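PDB 4B9G: CS6 fimbrial subunit B, CS6 fimbrial subunit A, which forms a subunit of the CS6 fimbriae of enterotoxigenic Escherichia coli, which probably serve adhesion during colonization, here as an engineered fusion with a CssA donor strand. Local coordinates for residues D18-I23 and V136-N141; Q37-E42 and G68-V73. All coordinates share one frame; numbering follows the deposited sequence.

Contact 1 of 2, residues D18-I23 and V136-N141; sequences DSAVRI and VSFYSN
Ala20 sets its CB against the rim of the Phe138 ring, close to the ring plane. The methyl faces the CE2-CZ edge, with CB of Ala20 3.9 Å from both CE2 and CZ of Phe138. The ring reaches this place because CG of Phe138 stands beside the backbone N and anti to the carbonyl carbon (chi1 -71°). Val21 follows with one branch. Its CG2 sits 4.4 Å from CG1 of Val136, and the same methyl is 4.5 Å from CZ of Phe138, obliquely placed to the ring. The contact is wholly apolar, and no hydrogen bond joins the two segments. Their backbones stay apart: the CA atoms of Val21 and Val136 are 8.6 Å from each other. Strand 145-160 runs between strands 21-28 and 128-142 in the sheet, and its Phe154 touches Val21. Pro46, Val49 and Val52 touch Phe138 from other parts of the fold. Both segments lie in the CssB part, while strand 145-160 probably corresponds to the CssA part of the engineered fusion. It runs parallel to strand 21-28 and antiparallel to strand 128-142, the pattern of donor-strand complementation in an immunoglobulin-like fimbrial subunit.

Contact 2 of 2, residues Q37-E42 and G68-V73; sequences QLYTVE and GKLVNV
The two backbones do not pair, and their closest CA atoms, those of Leu38 and Leu70, are 9.1 Å apart, with a corner in the chain at Leu38. Leu70 bridges the gap with its CD1 methyl. CD1 of Leu70 lies 3.9 Å from CD1 of Leu38 and 4.1 Å from CB of Leu38. The two leucine side chains point opposite ways and overlap alongside each other. The same methyl meets Tyr39 at the ring edge, near the ring plane, with CD1 of Leu70 4.1 Å from CD2 of Tyr39. All three side chains are buried. They form part of the hydrophobic core of the CssB part, whose strands make an immunoglobulin-like sandwich as in other donor-strand fimbrial subunits; here side chains from strands 37-44 and 65-72 mesh in its interior. With CG between the backbone N and the carbonyl carbon (chi1 66°), Tyr39 turns the CD2 edge of its ring to Leu70. The phenol is not left without a polar partner: Tyr39 OH is hydrogen-bonded to Tyr82 OH, and the two rings pack edge-to-face. Tyr82 also touches Leu38 and Leu70, while Leu134 adds to the apolar surroundings of Tyr39.

The two contacts have centres about 18 Å apart, and both are apolar, without a hydrogen bond between their segments. Contact 2 is the deeper one: all its touching residues are buried. Contact 1 is only partly buried, and it bridges two strands that flank strand 145-160. Strands 21-28 and 37-44 are antiparallel neighbours, so the first segments of the two contacts meet directly. Arg22 N lies 2.9 Å from Glu42 O, a probable hydrogen bond, and CG1 of Val21 packs on CG1 of Val41. The second segments also belong to neighbouring strands, 128-142 and 65-72. Strand 145-160 reaches contact 1 through Phe154 on Val21 and contact 2 through a weak hydrogen bond, Thr158 OG1 to Leu38 O.

Contact 1 of 2, residues D18-I23 and V136-N141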
loop_
_atom_site.group_PDB
_atom_site.type_symbol
_atom_site.label_atom_id
_atom_site.label_comp_id
_atom_site.label_asym_id
_atom_site.label_seq_id
_atom_site.Cartn_x
_atom_site.Cartn_y
_atom_site.Cartn_z
ATOM N N ASP A 18 -13.887 -3.482 4.766
ATOM C CA ASP A 18 -14.247 -2.849 3.502
ATOM C C ASP A 18 -14.627 -1.386 3.684
ATOM O O ASP A 18 -14.260 -0.538 2.864
ATOM C CB ASP A 18 -15.441 -3.546 2.840
ATOM C CG ASP A 18 -15.093 -4.861 2.199
ATOM O OD1 ASP A 18 -13.931 -5.062 1.824
ATOM O OD2 ASP A 18 -16.016 -5.684 2.039
ATOM N N SER A 19 -15.400 -1.091 4.728
ATOM C CA SER A 19 -15.853 0.268 4.971
ATOM C C SER A 19 -14.813 1.138 5.680
ATOM O O SER A 19 -14.987 2.344 5.770
ATOM C CB SER A 19 -17.157 0.290 5.757
ATOM O OG SER A 19 -17.029 -0.288 7.022
ATOM N N ALA A 20 -13.740 0.547 6.196
ATOM C CA ALA A 20 -12.770 1.307 6.979
ATOM C C ALA A 20 -11.712 2.004 6.138
ATOM O O ALA A 20 -11.108 2.966 6.611
ATOM C CB ALA A 20 -12.094 0.396 7.991
ATOM N N VAL A 21 -11.417 1.546 4.954
ATOM C CA VAL A 21 -10.301 1.888 4.102
ATOM C C VAL A 21 -10.741 2.455 2.772
ATOM O O VAL A 21 -11.674 1.951 2.150
ATOM C CB VAL A 21 -9.416 0.645 3.850
ATOM C CG1 VAL A 21 -8.255 0.935 3.037
ATOM C CG2 VAL A 21 -9.057 -0.033 5.090
ATOM N N ARG A 22 -10.050 3.504 2.305
ATOM C CA ARG A 22 -10.221 4.019 0.959
ATOM C C ARG A 22 -8.841 4.168 0.292
ATOM O O ARG A 22 -7.842 4.504 0.937
ATOM C CB ARG A 22 -10.943 5.383 1.015
ATOM C CG ARG A 22 -10.886 6.282 -0.153
ATOM C CD ARG A 22 -11.837 7.413 0.091
ATOM N NE ARG A 22 -11.336 8.676 0.644
ATOM C CZ ARG A 22 -11.073 9.758 -0.082
ATOM N NH1 ARG A 22 -11.138 9.736 -1.407
ATOM N NH2 ARG A 22 -10.755 10.885 0.540
ATOM N N ILE A 23 -8.817 3.958 -1.022
ATOM C CA ILE A 23 -7.647 4.106 -1.879
ATOM C C ILE A 23 -7.871 5.306 -2.807
ATOM O O ILE A 23 -8.972 5.483 -3.356
ATOM C CB ILE A 23 -7.463 2.872 -2.765
ATOM C CG1 ILE A 23 -7.508 1.573 -1.948
ATOM C CG2 ILE A 23 -6.199 3.038 -3.628
ATOM C CD1 ILE A 23 -6.420 1.432 -0.915
ATOM N N VAL A 136 -4.552 -5.305 3.445
ATOM C CA VAL A 136 -4.729 -4.676 4.748
ATOM C C VAL A 136 -5.375 -5.710 5.656
ATOM O O VAL A 136 -6.349 -6.370 5.279
ATOM C CB VAL A 136 -5.604 -3.403 4.685
ATOM C CG1 VAL A 136 -5.741 -2.765 6.066
ATOM C CG2 VAL A 136 -5.056 -2.401 3.664
ATOM N N SER A 137 -4.802 -5.882 6.843
ATOM C CA SER A 137 -5.329 -6.807 7.835
ATOM C C SER A 137 -5.464 -6.097 9.179
ATOM O O SER A 137 -4.628 -5.270 9.547
ATOM C CB SER A 137 -4.433 -8.035 7.998
ATOM O OG SER A 137 -4.232 -8.659 6.741
ATOM N N PHE A 138 -6.542 -6.433 9.892
ATOM C CA PHE A 138 -6.841 -5.917 11.219
ATOM C C PHE A 138 -6.716 -7.058 12.237
ATOM O O PHE A 138 -7.129 -8.191 11.964
ATOM C CB PHE A 138 -8.275 -5.382 11.284
ATOM C CG PHE A 138 -8.525 -4.094 10.516
ATOM C CD1 PHE A 138 -7.502 -3.291 10.036
ATOM C CD2 PHE A 138 -9.825 -3.667 10.329
ATOM C CE1 PHE A 138 -7.783 -2.086 9.379
ATOM C CE2 PHE A 138 -10.108 -2.470 9.699
ATOM C CZ PHE A 138 -9.086 -1.678 9.225
ATOM N N TYR A 139 -6.195 -6.738 13.422
ATOM C CA TYR A 139 -5.932 -7.706 14.486
ATOM C C TYR A 139 -6.498 -7.213 15.808
ATOM O O TYR A 139 -6.558 -6.002 16.071
ATOM C CB TYR A 139 -4.423 -7.913 14.697
ATOM C CG TYR A 139 -3.724 -8.403 13.460
ATOM C CD1 TYR A 139 -3.342 -7.503 12.468
ATOM C CD2 TYR A 139 -3.460 -9.754 13.254
ATOM C CE1 TYR A 139 -2.732 -7.927 11.313
ATOM C CE2 TYR A 139 -2.835 -10.185 12.079
ATOM C CZ TYR A 139 -2.481 -9.258 11.111
ATOM O OH TYR A 139 -1.860 -9.629 9.939
ATOM N N SER A 140 -6.848 -8.160 16.667
ATOM C CA SER A 140 -7.078 -7.879 18.074
ATOM C C SER A 140 -5.916 -8.504 18.856
ATOM O O SER A 140 -5.377 -9.513 18.436
ATOM C CB SER A 140 -8.375 -8.531 18.509
ATOM O OG SER A 140 -8.239 -9.934 18.434
ATOM N N ASN A 141 -5.538 -7.988 19.973
ATOM C CA ASN A 141 -4.495 -8.543 20.767
ATOM C C ASN A 141 -5.054 -8.646 22.163
ATOM O O ASN A 141 -5.052 -7.689 22.873
ATOM C CB ASN A 141 -3.170 -7.804 20.613
ATOM C CG ASN A 141 -2.037 -8.470 21.400
ATOM O OD1 ASN A 141 -2.062 -8.500 22.627
ATOM N ND2 ASN A 141 -1.076 -9.004 20.697
#

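Contact 2 of 2, residues Q37-E42 and G68-V73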
loop_
_atom_site.group_PDB
_atom_site.type_symbol
_atom_site.label_atom_id
_atom_site.label_comp_id
_atom_site.label_asym_id
_atom_site.label_seq_id
_atom_site.Cartn_x
_atom_site.Cartn_y
_atom_site.Cartn_z
ATOM N N GLN A 37 4.493 9.736 -5.204
ATOM C CA GLN A 37 3.378 8.989 -4.678
ATOM C C GLN A 37 2.529 8.440 -5.815
ATOM O O GLN A 37 2.037 9.180 -6.674
ATOM C CB GLN A 37 2.504 9.872 -3.782
ATOM C CG GLN A 37 3.198 10.389 -2.549
ATOM C CD GLN A 37 2.342 11.397 -1.823
ATOM O OE1 GLN A 37 1.281 11.068 -1.315
ATOM N NE2 GLN A 37 2.780 12.639 -1.804
ATOM N N LEU A 38 2.312 7.125 -5.823
ATOM C CA LEU A 38 1.521 6.460 -6.862
ATOM C C LEU A 38 0.037 6.373 -6.495
ATOM O O LEU A 38 -0.828 6.447 -7.384
ATOM C CB LEU A 38 2.078 5.082 -7.138
ATOM C CG LEU A 38 3.546 5.043 -7.568
ATOM C CD1 LEU A 38 3.989 3.594 -7.830
ATOM C CD2 LEU A 38 3.818 5.932 -8.781
ATOM N N TYR A 39 -0.244 6.180 -5.215
ATOM C CA TYR A 39 -1.590 6.200 -4.661
ATOM C C TYR A 39 -1.455 6.467 -3.167
ATOM O O TYR A 39 -0.360 6.327 -2.603
ATOM C CB TYR A 39 -2.376 4.916 -4.970
ATOM C CG TYR A 39 -1.889 3.630 -4.336
ATOM C CD1 TYR A 39 -2.241 3.293 -3.041
ATOM C CD2 TYR A 39 -1.105 2.733 -5.048
ATOM C CE1 TYR A 39 -1.845 2.079 -2.473
ATOM C CE2 TYR A 39 -0.693 1.520 -4.493
ATOM C CZ TYR A 39 -1.080 1.189 -3.206
ATOM O OH TYR A 39 -0.731 -0.002 -2.615
ATOM N N THR A 40 -2.561 6.829 -2.536
ATOM C CA THR A 40 -2.578 6.984 -1.081
ATOM C C THR A 40 -3.718 6.124 -0.516
ATOM O O THR A 40 -4.619 5.648 -1.248
ATOM C CB THR A 40 -2.666 8.417 -0.703
ATOM O OG1 THR A 40 -1.524 9.201 -1.019
ATOM C CG2 THR A 40 -3.891 8.991 -1.002
ATOM N N VAL A 41 -3.638 5.896 0.784
ATOM C CA VAL A 41 -4.563 5.049 1.528
ATOM C C VAL A 41 -4.991 5.826 2.769
ATOM O O VAL A 41 -4.136 6.394 3.476
ATOM C CB VAL A 41 -3.879 3.744 1.982
ATOM C CG1 VAL A 41 -4.877 2.825 2.694
ATOM C CG2 VAL A 41 -3.209 3.043 0.805
ATOM N N GLU A 42 -6.293 5.854 3.048
ATOM C CA GLU A 42 -6.819 6.496 4.256
ATOM C C GLU A 42 -7.704 5.505 4.981
ATOM O O GLU A 42 -8.484 4.786 4.352
ATOM C CB GLU A 42 -7.571 7.793 3.917
ATOM C CG GLU A 42 -6.700 8.760 3.098
ATOM C CD GLU A 42 -7.190 10.199 3.059
ATOM O OE1 GLU A 42 -8.346 10.470 3.414
ATOM O OE2 GLU A 42 -6.414 11.076 2.646
ATOM N N GLY A 68 6.150 -3.829 -3.665
ATOM C CA GLY A 68 5.073 -4.297 -4.515
ATOM C C GLY A 68 5.222 -3.774 -5.932
ATOM O O GLY A 68 6.080 -2.938 -6.228
ATOM N N LYS A 69 4.363 -4.288 -6.807
ATOM C CA LYS A 69 4.331 -3.873 -8.207
ATOM C C LYS A 69 2.936 -3.394 -8.618
ATOM O O LYS A 69 1.916 -3.996 -8.240
ATOM C CB LYS A 69 4.711 -5.033 -9.131
ATOM C CG LYS A 69 6.165 -5.406 -9.081
ATOM C CD LYS A 69 6.467 -6.467 -10.120
ATOM C CE LYS A 69 7.939 -6.461 -10.475
ATOM N NZ LYS A 69 8.704 -7.537 -9.810
ATOM N N LEU A 70 2.914 -2.335 -9.429
ATOM C CA LEU A 70 1.733 -1.952 -10.202
ATOM C C LEU A 70 2.077 -2.256 -11.658
ATOM O O LEU A 70 3.062 -1.760 -12.197
ATOM C CB LEU A 70 1.397 -0.475 -10.013
ATOM C CG LEU A 70 1.127 -0.060 -8.561
ATOM C CD1 LEU A 70 0.835 1.421 -8.469
ATOM C CD2 LEU A 70 0.001 -0.844 -7.935
ATOM N N VAL A 71 1.287 -3.128 -12.272
ATOM C CA VAL A 71 1.578 -3.662 -13.599
ATOM C C VAL A 71 0.630 -3.040 -14.630
ATOM O O VAL A 71 -0.588 -2.967 -14.405
ATOM C CB VAL A 71 1.440 -5.203 -13.602
ATOM C CG1 VAL A 71 1.782 -5.770 -14.987
ATOM C CG2 VAL A 71 2.344 -5.816 -12.540
ATOM N N ASN A 72 1.187 -2.583 -15.748
ATOM C CA ASN A 72 0.398 -2.048 -16.836
ATOM C C ASN A 72 -0.637 -3.092 -17.258
ATOM O O ASN A 72 -0.293 -4.240 -17.604
ATOM C CB ASN A 72 1.361 -1.724 -17.976
ATOM C CG ASN A 72 0.687 -1.093 -19.164
ATOM O OD1 ASN A 72 -0.304 -1.607 -19.663
ATOM N ND2 ASN A 72 1.243 0.001 -19.653
ATOM N N VAL A 73 -1.906 -2.697 -17.238
ATOM C CA VAL A 73 -2.986 -3.660 -17.477
ATOM C C VAL A 73 -3.070 -4.149 -18.940
ATOM O O VAL A 73 -3.761 -5.128 -19.249
ATOM C CB VAL A 73 -4.352 -3.106 -17.002
ATOM C CG1 VAL A 73 -4.336 -2.789 -15.503
ATOM C CG2 VAL A 73 -4.771 -1.889 -17.804
#